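Coatomer subunit delta (Saccharomyces cerevisiae, PDB 5FJZ) probably serves, as a coatomer (COPI coat) subunit, in retrograde Golgi-to-ER transport of dilysine-tagged proteins, and binds a tryptophan-based motif of Dsl1 through this mu-homology domain. Local coordinates at residues A[159-164]-A[207-212]; A[155-160]-A[220-225]; A[138-143]-A[215-220]; A[25-30]-A[265-270]; A[176-181]-A[193-198]. All coordinates share one frame; numbering follows the deposited sequence. Where two conformers were deposited one is given.

Contact 1: residues A[159-164]-A[207-212]; sequences IPVFPQ and FTIEAP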
# COMPACT_ATOMS: atom_id res chain seq x y z
N ILE A 159 -9.55 0.77 21.38
CA ILE A 159 -9.88 -0.57 21.66
C ILE A 159 -10.65 -1.09 20.48
O ILE A 159 -11.68 -0.50 20.09
CB ILE A 159 -10.81 -0.71 22.95
CG1 ILE A 159 -10.27 0.12 24.08
CG2 ILE A 159 -10.90 -2.18 23.31
CD1 ILE A 159 -8.84 -0.22 24.48
N PRO A 160 -10.23 -2.25 19.89
CA PRO A 160 -10.83 -2.80 18.62
C PRO A 160 -12.17 -3.57 18.72
O PRO A 160 -12.33 -4.66 18.16
CB PRO A 160 -9.75 -3.67 18.10
CG PRO A 160 -9.10 -4.18 19.34
CD PRO A 160 -9.06 -3.01 20.28
N VAL A 161 -13.14 -2.92 19.33
CA VAL A 161 -14.45 -3.49 19.54
C VAL A 161 -15.43 -2.40 19.26
O VAL A 161 -15.08 -1.21 19.25
CB VAL A 161 -14.61 -4.11 20.95
CG1 VAL A 161 -13.71 -5.28 21.13
CG2 VAL A 161 -14.39 -3.11 22.02
N PHE A 162 -16.66 -2.78 18.97
CA PHE A 162 -17.72 -1.80 18.70
C PHE A 162 -18.93 -2.18 19.58
O PHE A 162 -19.77 -2.97 19.12
CB PHE A 162 -18.19 -1.90 17.22
CG PHE A 162 -17.14 -1.49 16.22
CD1 PHE A 162 -16.13 -2.36 15.90
CD2 PHE A 162 -17.10 -0.23 15.74
CE1 PHE A 162 -15.10 -1.98 15.05
CE2 PHE A 162 -16.06 0.19 14.92
CZ PHE A 162 -15.07 -0.69 14.56
N PRO A 163 -18.98 -1.70 20.82
CA PRO A 163 -19.96 -2.33 21.71
C PRO A 163 -21.35 -1.76 21.49
O PRO A 163 -21.47 -0.60 21.12
CB PRO A 163 -19.44 -1.97 23.11
CG PRO A 163 -18.47 -0.86 22.93
CD PRO A 163 -17.94 -0.93 21.54
N GLN A 164 -22.38 -2.58 21.73
CA GLN A 164 -23.78 -2.10 21.76
C GLN A 164 -23.89 -0.99 22.82
O GLN A 164 -24.19 0.16 22.50
CB GLN A 164 -24.75 -3.30 21.98
CG GLN A 164 -24.81 -4.28 20.82
CD GLN A 164 -25.58 -3.72 19.62
OE1 GLN A 164 -26.81 -3.52 19.67
NE2 GLN A 164 -24.86 -3.50 18.52
N PHE A 207 -11.88 2.01 32.47
CA PHE A 207 -13.23 2.00 31.89
C PHE A 207 -13.76 0.64 31.81
O PHE A 207 -13.01 -0.35 31.92
CB PHE A 207 -13.21 2.71 30.50
CG PHE A 207 -12.23 2.11 29.58
CD1 PHE A 207 -10.86 2.39 29.70
CD2 PHE A 207 -12.60 1.18 28.72
CE1 PHE A 207 -9.93 1.77 28.85
CE2 PHE A 207 -11.69 0.54 27.90
CZ PHE A 207 -10.34 0.86 27.95
N THR A 208 -15.07 0.54 31.56
CA THR A 208 -15.72 -0.66 31.30
C THR A 208 -16.30 -0.66 29.88
O THR A 208 -16.90 0.29 29.49
CB THR A 208 -16.89 -0.84 32.31
OG1 THR A 208 -16.36 -0.81 33.65
CG2 THR A 208 -17.53 -2.19 32.11
N ILE A 209 -16.05 -1.72 29.18
CA ILE A 209 -16.42 -1.84 27.78
C ILE A 209 -16.88 -3.24 27.52
O ILE A 209 -16.34 -4.21 28.05
CB ILE A 209 -15.22 -1.44 26.85
CG1 ILE A 209 -15.68 -1.33 25.38
CG2 ILE A 209 -14.07 -2.42 26.97
CD1 ILE A 209 -14.62 -0.61 24.49
N GLU A 210 -17.91 -3.38 26.67
CA GLU A 210 -18.40 -4.71 26.22
C GLU A 210 -17.48 -5.36 25.19
O GLU A 210 -17.09 -4.70 24.27
CB GLU A 210 -19.76 -4.61 25.55
CG GLU A 210 -20.93 -4.40 26.48
CD GLU A 210 -22.26 -4.49 25.75
OE1 GLU A 210 -22.27 -4.46 24.48
OE2 GLU A 210 -23.30 -4.60 26.44
N ALA A 211 -17.19 -6.65 25.36
CA ALA A 211 -16.51 -7.44 24.40
C ALA A 211 -16.90 -8.88 24.61
O ALA A 211 -17.24 -9.26 25.73
CB ALA A 211 -14.99 -7.29 24.59
N PRO A 212 -16.77 -9.72 23.57
CA PRO A 212 -17.18 -11.11 23.70
C PRO A 212 -16.24 -12.01 24.48
O PRO A 212 -16.68 -12.99 25.06
CB PRO A 212 -17.31 -11.59 22.24
CG PRO A 212 -16.56 -10.61 21.40
CD PRO A 212 -16.53 -9.33 22.17

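Contact 2: residues A[155-160]-A[220-225]; sequences VIFTIP and MTVSFQ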
# COMPACT_ATOMS: atom_id res chain seq x y z
N VAL A 155 -4.07 12.56 24.07
CA VAL A 155 -3.64 11.17 23.81
C VAL A 155 -4.87 10.25 23.69
O VAL A 155 -5.80 10.31 24.49
CB VAL A 155 -2.77 10.71 24.94
CG1 VAL A 155 -2.25 9.28 24.77
CG2 VAL A 155 -1.62 11.69 25.14
N ILE A 156 -4.89 9.44 22.66
CA ILE A 156 -6.02 8.64 22.29
C ILE A 156 -5.71 7.17 22.39
O ILE A 156 -4.72 6.65 21.81
CB ILE A 156 -6.54 9.03 20.91
CG1 ILE A 156 -7.00 10.50 20.99
CG2 ILE A 156 -7.75 8.18 20.56
CD1 ILE A 156 -7.46 11.07 19.67
N PHE A 157 -6.52 6.47 23.18
CA PHE A 157 -6.46 5.00 23.26
C PHE A 157 -7.60 4.35 22.49
O PHE A 157 -8.77 4.77 22.64
CB PHE A 157 -6.53 4.57 24.75
CG PHE A 157 -5.44 5.18 25.58
CD1 PHE A 157 -5.63 6.48 26.11
CD2 PHE A 157 -4.32 4.49 25.89
CE1 PHE A 157 -4.60 7.08 26.85
CE2 PHE A 157 -3.29 5.05 26.61
CZ PHE A 157 -3.47 6.35 27.12
N THR A 158 -7.28 3.38 21.65
CA THR A 158 -8.28 2.72 20.79
C THR A 158 -8.34 1.24 21.14
O THR A 158 -7.36 0.56 21.20
CB THR A 158 -8.04 2.98 19.27
OG1 THR A 158 -8.12 4.39 19.13
CG2 THR A 158 -9.12 2.28 18.44
N ILE A 159 -9.55 0.77 21.38
CA ILE A 159 -9.88 -0.57 21.66
C ILE A 159 -10.65 -1.09 20.48
O ILE A 159 -11.68 -0.50 20.09
CB ILE A 159 -10.81 -0.71 22.95
CG1 ILE A 159 -10.27 0.12 24.08
CG2 ILE A 159 -10.90 -2.18 23.31
CD1 ILE A 159 -8.84 -0.22 24.48
N PRO A 160 -10.23 -2.25 19.89
CA PRO A 160 -10.83 -2.80 18.62
C PRO A 160 -12.17 -3.57 18.72
O PRO A 160 -12.33 -4.66 18.16
CB PRO A 160 -9.75 -3.67 18.10
CG PRO A 160 -9.10 -4.18 19.34
CD PRO A 160 -9.06 -3.01 20.28
N MET A 220 -4.63 -3.06 21.71
CA MET A 220 -5.01 -1.71 22.06
C MET A 220 -3.94 -0.75 21.51
O MET A 220 -2.74 -0.96 21.72
CB MET A 220 -5.07 -1.55 23.60
CG MET A 220 -6.06 -2.48 24.27
SD MET A 220 -6.15 -2.25 26.06
CE MET A 220 -7.35 -3.52 26.48
N THR A 221 -4.37 0.32 20.86
CA THR A 221 -3.48 1.22 20.20
C THR A 221 -3.50 2.55 20.89
O THR A 221 -4.56 3.03 21.35
CB THR A 221 -3.89 1.42 18.73
OG1 THR A 221 -3.75 0.19 18.05
CG2 THR A 221 -3.02 2.41 18.05
N VAL A 222 -2.36 3.19 20.95
CA VAL A 222 -2.27 4.55 21.46
C VAL A 222 -1.80 5.53 20.36
O VAL A 222 -0.93 5.17 19.53
CB VAL A 222 -1.37 4.66 22.68
CG1 VAL A 222 0.05 4.31 22.35
CG2 VAL A 222 -1.37 6.08 23.22
N SER A 223 -2.37 6.73 20.39
CA SER A 223 -2.07 7.77 19.41
C SER A 223 -1.74 9.06 20.13
O SER A 223 -2.56 9.55 20.95
CB SER A 223 -3.31 7.93 18.51
OG SER A 223 -3.10 8.91 17.49
N PHE A 224 -0.56 9.63 19.82
CA PHE A 224 -0.11 10.88 20.34
C PHE A 224 0.86 11.57 19.40
O PHE A 224 1.40 10.97 18.47
CB PHE A 224 0.55 10.71 21.71
CG PHE A 224 1.80 9.80 21.71
CD1 PHE A 224 3.04 10.25 21.23
CD2 PHE A 224 1.70 8.47 22.11
CE1 PHE A 224 4.15 9.45 21.26
CE2 PHE A 224 2.83 7.65 22.10
CZ PHE A 224 4.04 8.15 21.69
N GLN A 225 0.97 12.87 19.57
CA GLN A 225 1.77 13.70 18.69
C GLN A 225 2.09 14.95 19.46
O GLN A 225 1.19 15.61 19.96
CB GLN A 225 0.98 14.00 17.39
CG GLN A 225 1.72 14.79 16.28
CD GLN A 225 0.95 14.96 14.97
OE1 GLN A 225 1.34 15.78 14.15
NE2 GLN A 225 -0.13 14.19 14.76
O HOH W 1 -5.36 5.32 19.47

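Contact 3: residues A[138-143]-A[215-220]; sequences FDVIIE and DALYPM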
# COMPACT_ATOMS: atom_id res chain seq x y z
N PHE A 138 -15.87 -6.04 30.19
CA PHE A 138 -14.67 -6.00 30.97
C PHE A 138 -14.31 -4.64 31.56
O PHE A 138 -14.54 -3.61 30.97
CB PHE A 138 -13.50 -6.54 30.14
CG PHE A 138 -13.69 -7.97 29.66
CD1 PHE A 138 -14.41 -8.23 28.52
CD2 PHE A 138 -13.16 -9.05 30.39
CE1 PHE A 138 -14.63 -9.53 28.08
CE2 PHE A 138 -13.34 -10.36 29.94
CZ PHE A 138 -14.10 -10.59 28.79
N ASP A 139 -13.73 -4.68 32.76
CA ASP A 139 -13.21 -3.55 33.46
C ASP A 139 -11.71 -3.52 33.11
O ASP A 139 -10.94 -4.45 33.39
CB ASP A 139 -13.42 -3.61 35.00
CG ASP A 139 -14.88 -3.58 35.42
OD1 ASP A 139 -15.78 -3.06 34.75
OD2 ASP A 139 -15.17 -4.08 36.51
N VAL A 140 -11.32 -2.50 32.36
CA VAL A 140 -10.01 -2.33 31.87
C VAL A 140 -9.30 -1.25 32.56
O VAL A 140 -9.86 -0.16 32.77
CB VAL A 140 -10.04 -1.96 30.36
CG1 VAL A 140 -8.65 -1.80 29.80
CG2 VAL A 140 -10.81 -3.03 29.56
N ILE A 141 -8.01 -1.46 32.83
CA ILE A 141 -7.15 -0.42 33.30
C ILE A 141 -5.90 -0.39 32.40
O ILE A 141 -5.20 -1.39 32.23
CB ILE A 141 -6.70 -0.66 34.80
CG1 ILE A 141 -7.91 -0.67 35.72
CG2 ILE A 141 -5.65 0.38 35.22
CD1 ILE A 141 -7.61 -0.89 37.22
N ILE A 142 -5.67 0.76 31.83
CA ILE A 142 -4.47 1.03 31.09
C ILE A 142 -3.62 1.93 31.94
O ILE A 142 -3.95 3.12 32.20
CB ILE A 142 -4.76 1.74 29.71
CG1 ILE A 142 -5.70 0.92 28.89
CG2 ILE A 142 -3.40 1.88 28.97
CD1 ILE A 142 -6.24 1.61 27.60
N GLU A 143 -2.43 1.45 32.24
CA GLU A 143 -1.46 2.24 32.95
C GLU A 143 -0.35 2.67 32.08
O GLU A 143 0.15 1.94 31.30
CB GLU A 143 -0.84 1.41 34.09
CG GLU A 143 -1.84 1.35 35.23
CD GLU A 143 -1.41 0.47 36.35
OE1 GLU A 143 -0.62 -0.49 36.09
OE2 GLU A 143 -1.87 0.76 37.48
N ASP A 215 -9.56 -11.58 24.83
CA ASP A 215 -8.57 -11.42 23.75
C ASP A 215 -9.06 -10.48 22.63
O ASP A 215 -8.24 -9.93 21.92
CB ASP A 215 -8.12 -12.73 23.13
CG ASP A 215 -7.32 -13.62 24.07
OD1 ASP A 215 -6.60 -13.10 24.95
OD2 ASP A 215 -7.45 -14.85 23.92
N ALA A 216 -10.36 -10.20 22.58
CA ALA A 216 -10.97 -9.31 21.62
C ALA A 216 -10.68 -7.86 21.90
O ALA A 216 -10.84 -6.98 21.05
CB ALA A 216 -12.48 -9.49 21.64
N LEU A 217 -10.23 -7.59 23.13
CA LEU A 217 -9.92 -6.25 23.51
C LEU A 217 -8.56 -5.84 22.95
O LEU A 217 -8.15 -4.70 23.13
CB LEU A 217 -9.89 -6.13 25.05
CG LEU A 217 -11.14 -6.38 25.88
CD1 LEU A 217 -10.73 -6.50 27.36
CD2 LEU A 217 -12.10 -5.24 25.71
N TYR A 218 -7.80 -6.78 22.35
CA TYR A 218 -6.44 -6.50 21.91
C TYR A 218 -6.29 -6.69 20.37
O TYR A 218 -7.08 -7.43 19.79
CB TYR A 218 -5.46 -7.42 22.63
CG TYR A 218 -5.39 -7.15 24.09
CD1 TYR A 218 -4.56 -6.20 24.61
CD2 TYR A 218 -6.14 -7.93 24.97
CE1 TYR A 218 -4.54 -5.95 25.99
CE2 TYR A 218 -6.17 -7.66 26.33
CZ TYR A 218 -5.37 -6.68 26.83
OH TYR A 218 -5.36 -6.46 28.19
N PRO A 219 -5.36 -5.98 19.69
CA PRO A 219 -4.42 -4.95 20.19
C PRO A 219 -5.07 -3.62 20.61
O PRO A 219 -5.98 -3.09 19.96
CB PRO A 219 -3.45 -4.81 19.05
CG PRO A 219 -4.25 -5.16 17.77
CD PRO A 219 -5.34 -6.10 18.20
N MET A 220 -4.63 -3.06 21.71
CA MET A 220 -5.01 -1.71 22.06
C MET A 220 -3.94 -0.75 21.51
O MET A 220 -2.74 -0.96 21.72
CB MET A 220 -5.07 -1.55 23.60
CG MET A 220 -6.06 -2.48 24.27
SD MET A 220 -6.15 -2.25 26.06
CE MET A 220 -7.35 -3.52 26.48

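Contact 4: residues A[25-30]-A[265-270]; sequences AEFSRD and DEYLVQ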
# COMPACT_ATOMS: atom_id res chain seq x y z
N ALA A 25 6.24 1.07 18.86
CA ALA A 25 6.55 0.29 20.04
C ALA A 25 5.46 -0.76 20.26
O ALA A 25 4.24 -0.47 20.05
CB ALA A 25 6.68 1.23 21.24
N GLU A 26 5.82 -1.94 20.70
CA GLU A 26 4.87 -3.00 21.05
C GLU A 26 5.12 -3.61 22.45
O GLU A 26 6.30 -3.84 22.85
CB GLU A 26 4.94 -4.12 20.00
CG GLU A 26 3.97 -5.31 20.25
CD GLU A 26 3.82 -6.28 19.07
OE1 GLU A 26 4.13 -5.86 17.92
OE2 GLU A 26 3.37 -7.43 19.30
N PHE A 27 4.05 -3.84 23.15
CA PHE A 27 4.07 -4.30 24.60
C PHE A 27 3.22 -5.52 24.72
O PHE A 27 2.26 -5.70 23.98
CB PHE A 27 3.53 -3.23 25.58
CG PHE A 27 4.21 -1.94 25.49
CD1 PHE A 27 3.87 -1.03 24.50
CD2 PHE A 27 5.21 -1.58 26.37
CE1 PHE A 27 4.49 0.18 24.40
CE2 PHE A 27 5.83 -0.37 26.28
CZ PHE A 27 5.52 0.52 25.28
N SER A 28 3.64 -6.51 25.55
CA SER A 28 2.76 -7.50 25.97
C SER A 28 1.68 -6.89 26.89
O SER A 28 1.81 -5.79 27.41
CB SER A 28 3.50 -8.60 26.70
OG SER A 28 4.27 -9.36 25.78
N ARG A 29 0.61 -7.63 27.17
CA ARG A 29 -0.49 -7.04 28.00
C ARG A 29 -0.00 -6.68 29.38
O ARG A 29 -0.52 -5.72 29.95
CB ARG A 29 -1.65 -8.00 28.19
CG ARG A 29 -1.90 -8.73 26.95
CD ARG A 29 -3.12 -9.55 26.95
NE ARG A 29 -3.30 -9.97 25.60
CZ ARG A 29 -4.26 -10.79 25.22
NH1 ARG A 29 -5.12 -11.30 26.09
NH2 ARG A 29 -4.38 -11.05 23.91
N ASP A 30 1.02 -7.37 29.90
CA ASP A 30 1.57 -7.06 31.20
C ASP A 30 2.63 -5.97 31.19
O ASP A 30 3.17 -5.65 32.23
CB ASP A 30 2.11 -8.30 31.93
CG ASP A 30 3.47 -8.78 31.39
OD1 ASP A 30 3.97 -8.32 30.34
OD2 ASP A 30 4.07 -9.68 31.99
N ASP A 265 3.23 5.86 15.69
CA ASP A 265 2.64 5.15 14.51
C ASP A 265 2.08 3.80 15.02
O ASP A 265 0.99 3.77 15.58
CB ASP A 265 3.69 5.07 13.41
CG ASP A 265 3.14 4.37 12.13
OD1 ASP A 265 1.93 4.16 12.06
OD2 ASP A 265 3.93 3.94 11.29
N GLU A 266 2.80 2.72 14.93
CA GLU A 266 2.32 1.43 15.40
C GLU A 266 2.73 1.22 16.87
O GLU A 266 3.80 0.77 17.12
CB GLU A 266 2.84 0.30 14.52
CG GLU A 266 2.30 0.38 13.07
CD GLU A 266 2.80 -0.73 12.12
OE1 GLU A 266 3.67 -1.57 12.48
OE2 GLU A 266 2.38 -0.72 10.94
N TYR A 267 1.88 1.68 17.78
CA TYR A 267 2.21 1.89 19.14
C TYR A 267 1.11 1.16 19.89
O TYR A 267 -0.01 1.69 20.07
CB TYR A 267 2.29 3.32 19.53
CG TYR A 267 3.24 3.64 20.67
CD1 TYR A 267 2.87 3.38 21.99
CD2 TYR A 267 4.43 4.32 20.46
CE1 TYR A 267 3.68 3.75 23.05
CE2 TYR A 267 5.25 4.70 21.52
CZ TYR A 267 4.90 4.36 22.81
OH TYR A 267 5.73 4.71 23.88
N LEU A 268 1.41 -0.06 20.28
CA LEU A 268 0.37 -0.92 20.79
C LEU A 268 0.68 -2.00 21.87
O LEU A 268 1.76 -2.40 22.02
CB LEU A 268 -0.29 -1.63 19.62
CG LEU A 268 0.20 -2.85 18.86
CD1 LEU A 268 0.08 -2.52 17.37
CD2 LEU A 268 1.57 -3.35 19.14
N VAL A 269 -0.39 -2.46 22.50
CA VAL A 269 -0.36 -3.58 23.43
C VAL A 269 -1.16 -4.72 22.90
O VAL A 269 -2.30 -4.61 22.48
CB VAL A 269 -0.44 -3.19 24.93
CG1 VAL A 269 -0.81 -1.77 25.16
CG2 VAL A 269 -1.15 -4.21 25.81
N GLN A 270 -0.55 -5.87 22.93
CA GLN A 270 -1.03 -7.01 22.24
C GLN A 270 -0.92 -8.27 23.10
O GLN A 270 -1.82 -9.10 23.13
CB GLN A 270 -0.12 -7.13 21.02
CG GLN A 270 -0.37 -8.21 20.04
CD GLN A 270 -0.45 -7.62 18.66
OE1 GLN A 270 0.54 -7.13 18.11
NE2 GLN A 270 -1.64 -7.60 18.13
OXT GLN A 270 0.17 -8.48 23.64

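Contact 5: residues A[176-181]-A[193-198]; sequences CSDAEV and KISKIA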
# COMPACT_ATOMS: atom_id res chain seq x y z
N CYS A 176 -7.18 11.35 34.71
CA CYS A 176 -7.78 12.58 34.13
C CYS A 176 -9.33 12.36 34.21
O CYS A 176 -9.86 11.64 33.38
CB CYS A 176 -7.19 12.76 32.72
SG CYS A 176 -8.14 13.56 31.41
N SER A 177 -10.04 12.79 35.28
CA SER A 177 -11.54 12.70 35.25
C SER A 177 -11.70 13.87 34.33
O SER A 177 -11.28 14.99 34.70
CB SER A 177 -12.38 12.98 36.55
OG SER A 177 -11.70 12.86 37.78
N ASP A 178 -12.30 13.62 33.18
CA ASP A 178 -12.01 14.35 31.94
C ASP A 178 -11.95 13.48 30.65
O ASP A 178 -12.21 13.97 29.53
CB ASP A 178 -10.68 15.04 32.02
CG ASP A 178 -10.60 16.21 31.09
OD1 ASP A 178 -11.65 16.68 30.62
OD2 ASP A 178 -9.46 16.66 30.90
N ALA A 179 -11.58 12.20 30.80
CA ALA A 179 -11.42 11.24 29.68
C ALA A 179 -12.76 11.14 29.01
O ALA A 179 -13.77 11.20 29.70
CB ALA A 179 -11.07 9.85 30.23
N GLU A 180 -12.78 10.95 27.70
CA GLU A 180 -14.04 10.87 27.00
C GLU A 180 -13.88 10.08 25.69
O GLU A 180 -12.85 10.14 25.09
CB GLU A 180 -14.61 12.28 26.68
CG GLU A 180 -13.79 13.04 25.67
CD GLU A 180 -14.11 14.54 25.57
OE1 GLU A 180 -15.22 14.95 25.91
OE2 GLU A 180 -13.24 15.30 25.09
N VAL A 181 -14.95 9.42 25.28
CA VAL A 181 -14.94 8.79 23.98
C VAL A 181 -14.90 9.88 22.93
O VAL A 181 -15.54 10.96 23.08
CB VAL A 181 -15.91 7.62 23.80
CG1 VAL A 181 -16.67 7.23 25.05
CG2 VAL A 181 -16.71 7.67 22.52
N LYS A 193 -10.13 9.55 24.62
CA LYS A 193 -9.12 10.53 24.69
C LYS A 193 -8.91 10.98 26.07
O LYS A 193 -9.86 11.26 26.78
CB LYS A 193 -9.54 11.74 23.89
CG LYS A 193 -8.61 12.94 23.92
CD LYS A 193 -8.75 13.83 22.66
CE LYS A 193 -9.44 15.13 22.94
NZ LYS A 193 -10.79 15.01 23.52
N ILE A 194 -7.65 11.19 26.40
CA ILE A 194 -7.27 11.83 27.63
C ILE A 194 -6.67 13.20 27.32
O ILE A 194 -5.88 13.35 26.37
CB ILE A 194 -6.33 10.90 28.44
CG1 ILE A 194 -7.16 10.27 29.53
CG2 ILE A 194 -5.17 11.60 29.12
CD1 ILE A 194 -6.56 8.96 29.96
N SER A 195 -7.03 14.19 28.10
CA SER A 195 -6.61 15.57 27.83
C SER A 195 -5.13 15.82 27.92
O SER A 195 -4.56 16.49 27.05
CB SER A 195 -7.34 16.53 28.79
OG SER A 195 -7.77 17.65 28.07
N LYS A 196 -4.47 15.26 28.94
CA LYS A 196 -3.06 15.43 29.17
C LYS A 196 -2.41 14.23 29.84
O LYS A 196 -3.02 13.60 30.73
CB LYS A 196 -2.80 16.59 30.16
CG LYS A 196 -3.20 17.98 29.65
CD LYS A 196 -3.09 18.99 30.79
CE LYS A 196 -4.04 20.17 30.62
NZ LYS A 196 -3.59 21.11 29.56
N ILE A 197 -1.16 14.02 29.50
CA ILE A 197 -0.20 13.21 30.26
C ILE A 197 0.97 14.11 30.60
O ILE A 197 1.78 14.45 29.73
CB ILE A 197 0.32 11.95 29.55
CG1 ILE A 197 -0.86 11.05 29.19
CG2 ILE A 197 1.27 11.14 30.47
CD1 ILE A 197 -0.45 9.78 28.43
N ALA A 198 1.05 14.50 31.88
CA ALA A 198 2.08 15.39 32.36
C ALA A 198 3.50 14.82 32.17
O ALA A 198 3.71 13.60 32.12
CB ALA A 198 1.84 15.71 33.84
O HOH W 2 -10.36 14.23 26.84

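Contact 1: residues A[159-164]-A[207-212]
Val-161 and Ile-209 reach toward each other tip to tip, Val-161 CG2 standing 3.5 Å from Ile-209 CD1, the closest apolar approach of the contact. CG1 of Ile-209 runs anti to the backbone N (chi1 -170°), and the further anti turn of chi2 (166°) places CD1 against Val-161. Pro-163 leans in beside it, CG at 3.7 Å from Ile-209 CG1, while the CB of the same proline rests 3.6 Å from Glu-210 CB. Nearby, Ile-159 meets Phe-207 tip to tip, CD1 lying 3.9 Å from CZ. Strand 155-159 of the large mixed sheet here gives way to a loop, and Pro-160 centres an inverse gamma turn in which Val-161 N bonds Ile-159 O at 2.9 Å. Strand 202-210 belongs to the four-stranded sheet facing it in the beta sandwich of the mu-homology domain. Packing slackens at the margins, with Val-161 CG1 and Ala-211 CB 4.2 Å apart. On the outer side polar and foreign partners take over. Glu-210 OE1 accepts a weak hydrogen bond from Glu-165 N, Gln-164 NE2 donates to Ala-96 O of the second subunit, and Phe-162 packs on an aromatic side chain of the bound peptide.

Contact 2: residues A[155-160]-A[220-225]
The carbonyl oxygen of Ile-156 is gripped from three directions: Ser-223 N donates to it at 2.7 Å, a water donates as well, and Val-222 CA makes a CA-H...O contact. The bond from Ser-223 N is bent (148°), whereas the return bond from Ile-156 N to Ser-223 O is nearly straight at 171°. Two residues on, Thr-158 N reaches Thr-221 O at 2.8 Å, and Thr-221 N answers to Thr-158 O. Antiparallel register thus alternates, with 156/223 and 158/221 as hydrogen-bonded pairs around the non-hydrogen-bonded pair 157/222. The same water also donates to Thr-221 O and lies 2.9 Å from Thr-158 OG1, a hydroxyl further bonded to Ser-191 OG, so it bridges both strands on the face carrying the threonines. The other face is apolar. Val-222 CG2, anti to its backbone N, lies over one face of the Phe-157 ring, 4.0 Å from CE2, and touches Val-155 CG1 at 3.7 Å. Met-220 runs side by side with Ile-159, whose CD1 stands 3.6 Å from Met-220 CG. Within the mixed sheet, strand 155-159 is flanked by 220-229 and 190-194, strand 220-229 has 257-269 as its other neighbour, and the Phe-157 face packs against strands 137-146 and 202-210 of the second sheet.

Contact 3: residues A[138-143]-A[215-220]
Leu-217 brings its CD1 methyl against both Phe-138 and Val-140, and every touch across the contact is apolar. Among the carbon-to-carbon contacts, Leu-217 CD1 lies 3.9 Å from Phe-138 CB, touches the ring atom CG of Phe-138 at 4.0 Å, and meets Val-140 CG2 tip to tip at 4.1 Å. The thioether supplies the second group. Met-220 is extended beyond CG, with CE anti to CB (chi3 -178°). Its side chain and that of Val-140 slide past each other in opposite directions, Met-220 CE 4.0 Å from Val-140 CG1. Ile-142 CD1 sits at 4.2 Å from the sulfur, Met-220 SD. Polar ties of the loop lead away from strand 137-146: Asp-215 OD2 forms a salt bridge with Arg-91 of the third subunit, and Tyr-218 OH bonds Thr-127 OG1. Alternate residues of the strand, Phe-138, Val-140 and Ile-142, thus face inward against the connection that crosses from strand 202-210 to strand 220-229, as expected of the hydrophobic core of a beta sandwich.

Contact 4: residues A[25-30]-A[265-270]
Residues 25-27 and 267-269 form the parallel junction of an otherwise antiparallel mixed sheet, pairing the first strand of the mu-homology domain with its last. Leu-268 carries the ladder: its N donates to Ala-25 O at 2.9 Å, and its O accepts from Phe-27 N. Ala-25 N reaches Glu-266 O before this, and Gln-270 N reaches Phe-27 O after it, both at 3.0 Å. On one face of the pair, Ala-25 CB lies over the Tyr-267 ring in a CH-pi contact, 3.9 Å from its centroid, while the CE1 atoms of Phe-27 and Tyr-267 also meet at 3.9 Å. On the other face, Glu-26 lies beside Leu-268, pointing the same way; its carboxylate is taken by Arg-110 and Gln-70 of the third subunit. Arg-29, extended from CG to NE, donates through NE to the C-terminal oxygen Gln-270 O at 3.0 Å and 163°. That oxygen lies in the guanidinium plane, yet NE stands 44° out of the carboxylate plane; NH2 adds a weak bond, and NH1 pairs with Asp-215. The positive charge is thus shared between Asp-215 and the chain end, and probably offsets the terminal carboxylate only in part.

Contact 5: residues A[176-181]-A[193-198]
Lys-193 can be traced from backbone to ammonium along Glu-180. Its CB stands 3.9 Å from Glu-180 O, the atom to which Lys-193 N donates at 2.8 Å; Glu-180 N returns a bond to Lys-193 O at 3.1 Å. CG, anti to the backbone N, turns instead against Val-155 O of the neighbouring strand 155-159. Beyond CD the chain bends, chi3 of 108° swinging CE and chi4 of -58° bringing NZ back to Glu-180 OE2 for a salt bridge of 2.9 Å. The two side chains lie side by side, pointing the same way, and NZ also makes a weak bond to a water that donates to Asp-178 O and Lys-193 O. This antiparallel hydrogen-bonded pair joins the hairpin of strands 180-182 and 190-194 at the margin of the mixed sheet. Where the chain turns a corner, Ser-195 N donates to Cys-176 SG at 3.5 Å, tying down the loop that precedes the hairpin. Because Glu-180 is exposed and a water lies near NZ, solvent probably screens the ion pair in part.

Contacts 1, 2 and 3 share one sandwich core: Ile-159 takes part in both 1 and 2, and Met-220 in both 2 and 3. Contacts 1 and 3 have centres about 9 Å apart, with Phe-207 O and Val-140 N 2.8 Å apart across neighbouring strands. The large sheet carries contacts 5, 2 and 4 in turn, centres about 12 Å and then 10 Å apart, through strands 190-194, 155-159, 220-229, 257-269 and 15-27. Arg-29 ties contact 4 to contact 3, its NH1 2.6 Å from Asp-215 OD1. Contact 1 touches the Dsl1 peptide and the second subunit, while contacts 3 and 4 meet the third.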